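Local coordinates for protein endoribonuclease MazF4 (Mycobacterium tuberculosis, PDB 5XE2) that cleaves single-stranded mRNA between the first and second bases of the sequence UCGCU, as the toxin of a type II toxin-antitoxin pair, at residues Pro6-Tyr12 and Trp23-Asn29; Val41-Arg47 and Leu62-Ala68; Asn67-Ile71 and Ala97-Leu102. One frame throughout, in Å; residues are numbered along the deposited sequence.

Contact 1: Pro6-Tyr12 and Trp23-Asn29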
loop_
_atom_site.group_PDB
_atom_site.type_symbol
_atom_site.label_atom_id
_atom_site.label_comp_id
_atom_site.label_asym_id
_atom_site.label_seq_id
_atom_site.Cartn_x
_atom_site.Cartn_y
_atom_site.Cartn_z
ATOM N N PRO A 6 -11.420 12.772 1.900
ATOM C CA PRO A 6 -11.106 12.401 0.515
ATOM C C PRO A 6 -11.746 11.077 0.104
ATOM O O PRO A 6 -12.077 10.248 0.956
ATOM C CB PRO A 6 -9.573 12.318 0.501
ATOM C CG PRO A 6 -9.167 12.206 1.925
ATOM C CD PRO A 6 -10.209 12.910 2.728
ATOM N N LEU A 7 -11.915 10.900 -1.200
ATOM C CA LEU A 7 -12.574 9.727 -1.764
ATOM C C LEU A 7 -11.638 8.883 -2.623
ATOM O O LEU A 7 -10.773 9.408 -3.343
ATOM C CB LEU A 7 -13.791 10.162 -2.593
ATOM C CG LEU A 7 -14.842 10.977 -1.836
ATOM C CD1 LEU A 7 -15.866 11.559 -2.801
ATOM C CD2 LEU A 7 -15.527 10.107 -0.790
ATOM N N ARG A 8 -11.842 7.571 -2.564
ATOM C CA ARG A 8 -11.135 6.629 -3.421
ATOM C C ARG A 8 -11.339 7.042 -4.882
ATOM O O ARG A 8 -12.444 7.436 -5.269
ATOM C CB ARG A 8 -11.642 5.212 -3.186
ATOM C CG ARG A 8 -10.719 4.141 -3.717
ATOM C CD ARG A 8 -11.073 2.768 -3.178
ATOM N NE ARG A 8 -10.043 1.799 -3.535
ATOM C CZ ARG A 8 -9.922 1.182 -4.714
ATOM N NH1 ARG A 8 -10.777 1.404 -5.715
ATOM N NH2 ARG A 8 -8.921 0.323 -4.892
ATOM N N GLY A 9 -10.260 7.027 -5.664
ATOM C CA GLY A 9 -10.313 7.464 -7.065
ATOM C C GLY A 9 -9.959 8.926 -7.317
ATOM O O GLY A 9 -9.716 9.304 -8.460
ATOM N N GLN A 10 -9.935 9.749 -6.268
ATOM C CA GLN A 10 -9.520 11.148 -6.397
ATOM C C GLN A 10 -8.008 11.289 -6.442
ATOM O O GLN A 10 -7.275 10.470 -5.862
ATOM C CB GLN A 10 -10.064 11.980 -5.249
ATOM C CG GLN A 10 -11.581 12.067 -5.231
ATOM C CD GLN A 10 -12.099 12.948 -4.109
ATOM O OE1 GLN A 10 -11.422 13.156 -3.095
ATOM N NE2 GLN A 10 -13.326 13.454 -4.271
ATOM N N VAL A 11 -7.556 12.355 -7.108
ATOM C CA VAL A 11 -6.135 12.648 -7.298
ATOM C C VAL A 11 -5.809 14.019 -6.707
ATOM O O VAL A 11 -6.469 15.011 -7.028
ATOM C CB VAL A 11 -5.736 12.602 -8.797
ATOM C CG1 VAL A 11 -4.266 12.974 -8.984
ATOM C CG2 VAL A 11 -6.001 11.221 -9.384
ATOM N N TYR A 12 -4.785 14.062 -5.858
ATOM C CA TYR A 12 -4.336 15.289 -5.201
ATOM C C TYR A 12 -2.840 15.533 -5.423
ATOM O O TYR A 12 -2.042 14.588 -5.356
ATOM C CB TYR A 12 -4.601 15.202 -3.693
ATOM C CG TYR A 12 -6.066 15.183 -3.316
ATOM C CD1 TYR A 12 -6.784 13.986 -3.278
ATOM C CD2 TYR A 12 -6.733 16.362 -2.979
ATOM C CE1 TYR A 12 -8.127 13.962 -2.917
ATOM C CE2 TYR A 12 -8.077 16.357 -2.631
ATOM C CZ TYR A 12 -8.773 15.160 -2.597
ATOM O OH TYR A 12 -10.108 15.166 -2.252
ATOM N N TRP A 23 -0.985 12.160 -6.532
ATOM C CA TRP A 23 -1.202 10.878 -5.882
ATOM C C TRP A 23 -2.673 10.524 -5.962
ATOM O O TRP A 23 -3.529 11.368 -5.711
ATOM C CB TRP A 23 -0.767 10.936 -4.416
ATOM C CG TRP A 23 0.706 11.025 -4.212
ATOM C CD1 TRP A 23 1.469 12.157 -4.239
ATOM C CD2 TRP A 23 1.608 9.940 -3.936
ATOM N NE1 TRP A 23 2.788 11.848 -3.996
ATOM C CE2 TRP A 23 2.904 10.496 -3.809
ATOM C CE3 TRP A 23 1.449 8.555 -3.785
ATOM C CZ2 TRP A 23 4.036 9.715 -3.537
ATOM C CZ3 TRP A 23 2.571 7.777 -3.517
ATOM C CH2 TRP A 23 3.850 8.365 -3.391
ATOM N N LEU A 24 -2.945 9.265 -6.298
ATOM C CA LEU A 24 -4.298 8.730 -6.388
ATOM C C LEU A 24 -4.688 7.988 -5.110
ATOM O O LEU A 24 -4.011 7.024 -4.729
ATOM C CB LEU A 24 -4.396 7.763 -7.559
ATOM C CG LEU A 24 -5.690 6.943 -7.622
ATOM C CD1 LEU A 24 -6.850 7.813 -8.059
ATOM C CD2 LEU A 24 -5.544 5.750 -8.538
ATOM N N ILE A 25 -5.815 8.381 -4.516
ATOM C CA ILE A 25 -6.296 7.767 -3.265
ATOM C C ILE A 25 -6.807 6.347 -3.551
ATOM O O ILE A 25 -7.704 6.167 -4.378
ATOM C CB ILE A 25 -7.457 8.568 -2.622
ATOM C CG1 ILE A 25 -7.083 10.046 -2.388
ATOM C CG2 ILE A 25 -7.910 7.905 -1.316
ATOM C CD1 ILE A 25 -5.862 10.262 -1.523
ATOM N N VAL A 26 -6.238 5.355 -2.863
ATOM C CA VAL A 26 -6.677 3.950 -3.005
ATOM C C VAL A 26 -7.252 3.307 -1.734
ATOM O O VAL A 26 -7.828 2.217 -1.802
ATOM C CB VAL A 26 -5.571 3.064 -3.626
ATOM C CG1 VAL A 26 -5.291 3.526 -5.057
ATOM C CG2 VAL A 26 -4.285 3.093 -2.803
ATOM N N SER A 27 -7.131 3.976 -0.592
ATOM C CA SER A 27 -7.761 3.502 0.636
ATOM C C SER A 27 -9.290 3.617 0.562
ATOM O O SER A 27 -9.831 4.438 -0.179
ATOM C CB SER A 27 -7.205 4.239 1.864
ATOM O OG SER A 27 -6.910 5.593 1.574
ATOM N N ASN A 28 -9.970 2.767 1.324
ATOM C CA ASN A 28 -11.428 2.736 1.339
ATOM C C ASN A 28 -12.016 4.008 1.955
ATOM O O ASN A 28 -11.398 4.641 2.829
ATOM C CB ASN A 28 -11.939 1.474 2.054
ATOM C CG ASN A 28 -11.775 1.537 3.569
ATOM O OD1 ASN A 28 -12.467 2.298 4.249
ATOM N ND2 ASN A 28 -10.876 0.728 4.106
ATOM N N ASN A 29 -13.211 4.373 1.509
ATOM C CA ASN A 29 -13.838 5.634 1.918
ATOM C C ASN A 29 -14.182 5.789 3.407
ATOM O O ASN A 29 -14.166 6.904 3.926
ATOM C CB ASN A 29 -15.072 5.919 1.043
ATOM C CG ASN A 29 -14.692 6.329 -0.370
ATOM O OD1 ASN A 29 -13.588 6.820 -0.600
ATOM N ND2 ASN A 29 -15.599 6.129 -1.320
HETATM O O HOH W 1 -14.189 9.521 2.712
HETATM O O HOH W 2 -14.839 6.636 -4.063
#
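Arg8 is gripped twice by the 23-29 segment, once through its backbone and once through its side chain. Its N-H points to OD1 of Asn29, with Arg8 N 2.7 Å from Asn29 OD1; the bond is nearly straight (171°), lies in the carbonyl plane and uses a lone pair. Farther out, CG stands anti to the backbone N (chi1 -163°) and the chain runs extended past the carbonyls of Ile25 and Ser27 until Arg8 NE lies 2.8 Å from Val26 O. That donor sits well above the carbonyl plane of Val26. Beyond the segments, Arg8 NH2 bonds to Asn95 OD1 on helix 88-101 and, weakly, to Leu102 O of the second subunit. Strands 10-14 and 21-25 form an antiparallel beta hairpin within the SH3-like barrel of the PemK/MazF family. Tyr12 and Trp23 make its hydrogen-bonded pair here, followed by Ile25 N to Gln10 O and by Gly9 N to Ile25 O (3.0 Å). A type II turn from Leu7 to Gln10 leads into strand 10-14. Gln10 OE1 braces it by accepting two donors from opposite faces of its amide plane, Leu7 N at 3.0 Å and the hydroxyl of Tyr12. Among these polar groups Ile25 sets CB 3.5 Å from Leu7 O, and Ile25 CG1 lies at the edge of the Tyr12 ring, 4.1 Å from Tyr12 CD1. Two waters complete the seam, one donating to both Pro6 O and Asn29 O, the other donating to Arg8 O and accepting from Asn29 ND2.

Contact 2: Val41-Arg47 and Leu62-Ala68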
loop_
_atom_site.group_PDB
_atom_site.type_symbol
_atom_site.label_atom_id
_atom_site.label_comp_id
_atom_site.label_asym_id
_atom_site.label_seq_id
_atom_site.Cartn_x
_atom_site.Cartn_y
_atom_site.Cartn_z
ATOM N N VAL A 41 -1.344 5.936 -4.334
ATOM C CA VAL A 41 -0.329 5.511 -5.292
ATOM C C VAL A 41 0.039 6.660 -6.224
ATOM O O VAL A 41 -0.783 7.556 -6.518
ATOM C CB VAL A 41 -0.762 4.293 -6.134
ATOM C CG1 VAL A 41 -0.829 3.043 -5.265
ATOM C CG2 VAL A 41 -2.083 4.539 -6.857
ATOM N N ARG A 42 1.272 6.598 -6.709
ATOM C CA ARG A 42 1.888 7.702 -7.431
ATOM C C ARG A 42 1.391 7.767 -8.877
ATOM O O ARG A 42 1.244 6.738 -9.547
ATOM C CB ARG A 42 3.412 7.548 -7.406
ATOM C CG ARG A 42 4.184 8.817 -7.712
ATOM C CD ARG A 42 5.683 8.664 -7.427
ATOM N NE ARG A 42 6.310 7.518 -8.131
ATOM C CZ ARG A 42 7.574 7.476 -8.580
ATOM N NH1 ARG A 42 8.423 8.502 -8.424
ATOM N NH2 ARG A 42 8.008 6.388 -9.209
ATOM N N LEU A 43 1.116 8.980 -9.340
ATOM C CA LEU A 43 0.936 9.235 -10.768
ATOM C C LEU A 43 2.245 9.780 -11.304
ATOM O O LEU A 43 2.877 10.630 -10.651
ATOM C CB LEU A 43 -0.169 10.249 -11.047
ATOM C CG LEU A 43 -1.529 9.702 -11.449
ATOM C CD1 LEU A 43 -2.283 9.222 -10.214
ATOM C CD2 LEU A 43 -2.307 10.786 -12.192
ATOM N N THR A 44 2.633 9.301 -12.489
ATOM C CA THR A 44 3.877 9.694 -13.134
ATOM C C THR A 44 3.683 9.869 -14.643
ATOM O O THR A 44 2.771 9.290 -15.241
ATOM C CB THR A 44 5.024 8.689 -12.838
ATOM O OG1 THR A 44 6.213 9.087 -13.532
ATOM C CG2 THR A 44 4.655 7.268 -13.257
ATOM N N THR A 45 4.546 10.699 -15.228
ATOM C CA THR A 45 4.639 10.844 -16.677
ATOM C C THR A 45 5.514 9.738 -17.253
ATOM O O THR A 45 5.488 9.506 -18.470
ATOM C CB THR A 45 5.252 12.195 -17.081
ATOM O OG1 THR A 45 6.581 12.287 -16.561
ATOM C CG2 THR A 45 4.419 13.352 -16.551
ATOM N N THR A 46 6.292 9.068 -16.394
ATOM C CA THR A 46 7.127 7.961 -16.825
ATOM C C THR A 46 6.229 6.878 -17.392
ATOM O O THR A 46 5.200 6.539 -16.807
ATOM C CB THR A 46 7.980 7.380 -15.678
ATOM O OG1 THR A 46 8.762 8.422 -15.092
ATOM C CG2 THR A 46 8.910 6.294 -16.187
ATOM N N ARG A 47 6.622 6.375 -18.551
ATOM C CA ARG A 47 5.873 5.374 -19.272
ATOM C C ARG A 47 6.545 4.024 -19.086
ATOM O O ARG A 47 7.752 3.902 -19.292
ATOM C CB ARG A 47 5.846 5.733 -20.751
ATOM C CG ARG A 47 5.203 4.682 -21.630
ATOM C CD ARG A 47 5.167 5.160 -23.060
ATOM N NE ARG A 47 4.528 4.174 -23.921
ATOM C CZ ARG A 47 4.348 4.322 -25.230
ATOM N NH1 ARG A 47 4.764 5.427 -25.855
ATOM N NH2 ARG A 47 3.748 3.354 -25.919
ATOM N N LEU A 62 -6.743 13.130 -16.212
ATOM C CA LEU A 62 -5.319 13.393 -16.258
ATOM C C LEU A 62 -4.664 12.460 -17.264
ATOM O O LEU A 62 -5.197 11.387 -17.572
ATOM C CB LEU A 62 -4.719 13.182 -14.868
ATOM C CG LEU A 62 -5.332 14.032 -13.742
ATOM C CD1 LEU A 62 -5.176 13.371 -12.386
ATOM C CD2 LEU A 62 -4.740 15.432 -13.740
ATOM N N THR A 63 -3.518 12.891 -17.784
ATOM C CA THR A 63 -2.678 12.038 -18.631
ATOM C C THR A 63 -1.660 11.293 -17.746
ATOM O O THR A 63 -1.668 11.437 -16.516
ATOM C CB THR A 63 -2.000 12.854 -19.760
ATOM O OG1 THR A 63 -1.536 11.968 -20.788
ATOM C CG2 THR A 63 -0.832 13.690 -19.254
ATOM N N GLY A 64 -0.802 10.487 -18.368
ATOM C CA GLY A 64 0.231 9.757 -17.637
ATOM C C GLY A 64 -0.210 8.397 -17.119
ATOM O O GLY A 64 -1.119 7.769 -17.679
ATOM N N TYR A 65 0.468 7.934 -16.065
ATOM C CA TYR A 65 0.414 6.538 -15.645
ATOM C C TYR A 65 0.364 6.442 -14.136
ATOM O O TYR A 65 0.993 7.247 -13.449
ATOM C CB TYR A 65 1.653 5.772 -16.149
ATOM C CG TYR A 65 1.833 5.854 -17.646
ATOM C CD1 TYR A 65 2.414 6.989 -18.224
ATOM C CD2 TYR A 65 1.401 4.826 -18.492
ATOM C CE1 TYR A 65 2.562 7.102 -19.592
ATOM C CE2 TYR A 65 1.555 4.926 -19.874
ATOM C CZ TYR A 65 2.133 6.072 -20.413
ATOM O OH TYR A 65 2.306 6.226 -21.773
ATOM N N VAL A 66 -0.366 5.448 -13.633
ATOM C CA VAL A 66 -0.398 5.139 -12.207
ATOM C C VAL A 66 0.641 4.052 -11.930
ATOM O O VAL A 66 0.618 2.995 -12.570
ATOM C CB VAL A 66 -1.812 4.691 -11.756
ATOM C CG1 VAL A 66 -1.800 4.130 -10.340
ATOM C CG2 VAL A 66 -2.789 5.856 -11.866
ATOM N N ASN A 67 1.564 4.330 -11.007
ATOM C CA ASN A 67 2.511 3.316 -10.513
ATOM C C ASN A 67 1.969 2.670 -9.224
ATOM O O ASN A 67 2.149 3.202 -8.120
ATOM C CB ASN A 67 3.889 3.944 -10.294
ATOM C CG ASN A 67 4.903 2.969 -9.698
ATOM O OD1 ASN A 67 4.657 1.771 -9.587
ATOM N ND2 ASN A 67 6.050 3.499 -9.294
ATOM N N ALA A 68 1.305 1.524 -9.376
ATOM C CA ALA A 68 0.707 0.798 -8.238
ATOM C C ALA A 68 1.729 0.096 -7.349
ATOM O O ALA A 68 1.368 -0.372 -6.271
ATOM C CB ALA A 68 -0.337 -0.201 -8.722
#
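The ring of Tyr65 packs against the chain leaving strand 37-44, with Arg47 CA over one face. The CA of Arg47 stands 3.9 Å from the centroid of the Tyr65 ring, 18° off the normal, a CH-pi contact displaced toward the rim. From there the Arg47 side chain runs extended across the phenol end, its CG 3.3 Å from Tyr65 OH, and the guanidinium is turned only 14° from the ring plane. The carbonyl oxygen of Thr44 lies at the ring's edge. The chain leaves the strand through an ST turn, in which Thr44 OG1 accepts from Thr46 N at 2.9 Å. Antiparallel pairing, part of the sheet of the SH3-like PemK/MazF fold, sets the register: Thr44 and Tyr65 form a hydrogen-bonded pair, with Leu43 opposite Val66 in the next, non-hydrogen-bonded one. Leu43 and Val66 point to the other side of the sheet from Tyr65. There Val66 spreads its two methyls between neighbours, CG1, anti to the backbone N (chi1 170°), 3.5 Å from Val41 CG2 and CG2 3.8 Å from Leu43 CD1. Leu43 in turn forks around its own neighbours: while CD1 rests on Val66, CD2 meets Leu62 CD1 at 3.9 Å, the two leucines crossing at about a right angle. Helix 88-101 packs on part of this apolar side, Leu98 on Val41 and Ile94 on Val66; strand 21-25 flanks strand 37-44, and strand 53-55 borders strand 65-75 beyond, with Trp53 against Thr44 and Asn67.

Contact 3: Asn67-Ile71 and Ala97-Leu102; sequences NADNI and ALATAL
This is a small, buried, mainly apolar contact between a corner in strand 65-75 and the last turn of helix 88-101, next to the second subunit. The corner is a type I turn from Asn67 to Asn70, and it presses Ala68 against the helix, its CB 3.8 Å from Ala97 CB and 4.1 Å from Leu98 CD2. Alanines face each other here; Ala101 CB lies 3.5 Å from Ala68 O and 3.4 Å from Asp69 OD1. In the SH3-like fold of MazF toxins, this packs the C-terminal helix onto the bent strand. Past the corner Ile71 points back at the helix, and its CD1 meets Leu102 tip to tip, 3.9 Å from Leu102 CG, while also resting on Leu98 CD2. With CG of Asp69 anti to its carbonyl carbon (chi1 -72°), the carboxylate reaches a water that donates to both Asp69 OD1 (3.0 Å) and Ala101 O (2.7 Å) at the helix end; Asp69 OD2 bonds to Thr52 OG1. The second subunit continues the apolar cluster, its own Ile71 packing on Ile71 and its Leu102 on Leu102, while its Arg31 bonds through NH1 to Asp69 O.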
loop_
_atom_site.group_PDB
_atom_site.type_symbol
_atom_site.label_atom_id
_atom_site.label_comp_id
_atom_site.label_asym_id
_atom_site.label_seq_id
_atom_site.Cartn_x
_atom_site.Cartn_y
_atom_site.Cartn_z
ATOM N N ASN A 67 1.564 4.330 -11.007
ATOM C CA ASN A 67 2.511 3.316 -10.513
ATOM C C ASN A 67 1.969 2.670 -9.224
ATOM O O ASN A 67 2.149 3.202 -8.120
ATOM C CB ASN A 67 3.889 3.944 -10.294
ATOM C CG ASN A 67 4.903 2.969 -9.698
ATOM O OD1 ASN A 67 4.657 1.771 -9.587
ATOM N ND2 ASN A 67 6.050 3.499 -9.294
ATOM N N ALA A 68 1.305 1.524 -9.376
ATOM C CA ALA A 68 0.707 0.798 -8.238
ATOM C C ALA A 68 1.729 0.096 -7.349
ATOM O O ALA A 68 1.368 -0.372 -6.271
ATOM C CB ALA A 68 -0.337 -0.201 -8.722
ATOM N N ASP A 69 2.988 0.004 -7.791
ATOM C CA ASP A 69 4.075 -0.467 -6.917
ATOM C C ASP A 69 4.454 0.531 -5.824
ATOM O O ASP A 69 4.983 0.126 -4.791
ATOM C CB ASP A 69 5.333 -0.840 -7.727
ATOM C CG ASP A 69 5.163 -2.125 -8.520
ATOM O OD1 ASP A 69 4.478 -3.046 -8.033
ATOM O OD2 ASP A 69 5.721 -2.227 -9.627
ATOM N N ASN A 70 4.191 1.819 -6.052
ATOM C CA ASN A 70 4.573 2.860 -5.112
ATOM C C ASN A 70 3.358 3.271 -4.287
ATOM O O ASN A 70 2.636 4.209 -4.632
ATOM C CB ASN A 70 5.198 4.034 -5.877
ATOM C CG ASN A 70 5.797 5.119 -4.974
ATOM O OD1 ASN A 70 6.156 6.165 -5.486
ATOM N ND2 ASN A 70 5.933 4.881 -3.664
ATOM N N ILE A 71 3.144 2.534 -3.201
ATOM C CA ILE A 71 2.011 2.722 -2.309
ATOM C C ILE A 71 2.520 3.411 -1.044
ATOM O O ILE A 71 3.481 2.947 -0.424
ATOM C CB ILE A 71 1.335 1.371 -1.961
ATOM C CG1 ILE A 71 0.884 0.624 -3.228
ATOM C CG2 ILE A 71 0.115 1.585 -1.071
ATOM C CD1 ILE A 71 0.787 -0.882 -3.063
ATOM N N ALA A 97 -3.979 -4.064 -10.602
ATOM C CA ALA A 97 -2.581 -3.665 -10.458
ATOM C C ALA A 97 -2.116 -3.663 -8.985
ATOM O O ALA A 97 -1.037 -4.178 -8.660
ATOM C CB ALA A 97 -2.367 -2.298 -11.093
ATOM N N LEU A 98 -2.930 -3.087 -8.103
ATOM C CA LEU A 98 -2.668 -3.122 -6.660
ATOM C C LEU A 98 -2.579 -4.550 -6.107
ATOM O O LEU A 98 -1.666 -4.865 -5.339
ATOM C CB LEU A 98 -3.750 -2.354 -5.906
ATOM C CG LEU A 98 -3.789 -0.833 -6.038
ATOM C CD1 LEU A 98 -5.094 -0.307 -5.474
ATOM C CD2 LEU A 98 -2.604 -0.194 -5.323
ATOM N N ALA A 99 -3.522 -5.412 -6.496
ATOM C CA ALA A 99 -3.482 -6.830 -6.101
ATOM C C ALA A 99 -2.183 -7.518 -6.554
ATOM O O ALA A 99 -1.572 -8.268 -5.794
ATOM C CB ALA A 99 -4.701 -7.574 -6.646
ATOM N N THR A 100 -1.752 -7.236 -7.781
ATOM C CA THR A 100 -0.496 -7.784 -8.302
ATOM C C THR A 100 0.722 -7.244 -7.553
ATOM O O THR A 100 1.626 -8.012 -7.192
ATOM C CB THR A 100 -0.363 -7.532 -9.816
ATOM O OG1 THR A 100 -1.480 -8.126 -10.475
ATOM C CG2 THR A 100 0.910 -8.149 -10.371
ATOM N N ALA A 101 0.734 -5.936 -7.292
ATOM C CA ALA A 101 1.837 -5.319 -6.565
ATOM C C ALA A 101 2.022 -5.956 -5.173
ATOM O O ALA A 101 3.141 -6.200 -4.757
ATOM C CB ALA A 101 1.622 -3.824 -6.449
ATOM N N LEU A 102 0.912 -6.267 -4.502
ATOM C CA LEU A 102 0.912 -6.807 -3.139
ATOM C C LEU A 102 0.778 -8.336 -3.032
ATOM O O LEU A 102 0.461 -8.851 -1.956
ATOM C CB LEU A 102 -0.216 -6.141 -2.350
ATOM C CG LEU A 102 -0.062 -4.625 -2.197
ATOM C CD1 LEU A 102 -1.395 -3.975 -1.887
ATOM C CD2 LEU A 102 0.939 -4.308 -1.112
HETATM O O HOH W 3 5.228 -4.719 -5.705
#

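In the fold
All three contacts belong to one antiparallel sheet and the helix packed on it. Contact 1 closes first along the chain, in the hairpin of strands 10-14 and 21-25; contact 2 follows, joining strands 37-44 and 65-75, and contact 3 begins where contact 2 ends, on the shared Asn67 and Ala68. Their centres lie about 14 Å (1 and 2), 14 Å (1 and 3) and 12 Å (2 and 3) apart. Neighbouring strands 21-25 and 37-44 link contacts 1 and 2, and Val41 packs on both Ile71 and Leu98, joining contacts 2 and 3. Contacts 1 and 3 both lie at the dimer interface, whereas no other chain of the assembly touches contact 2.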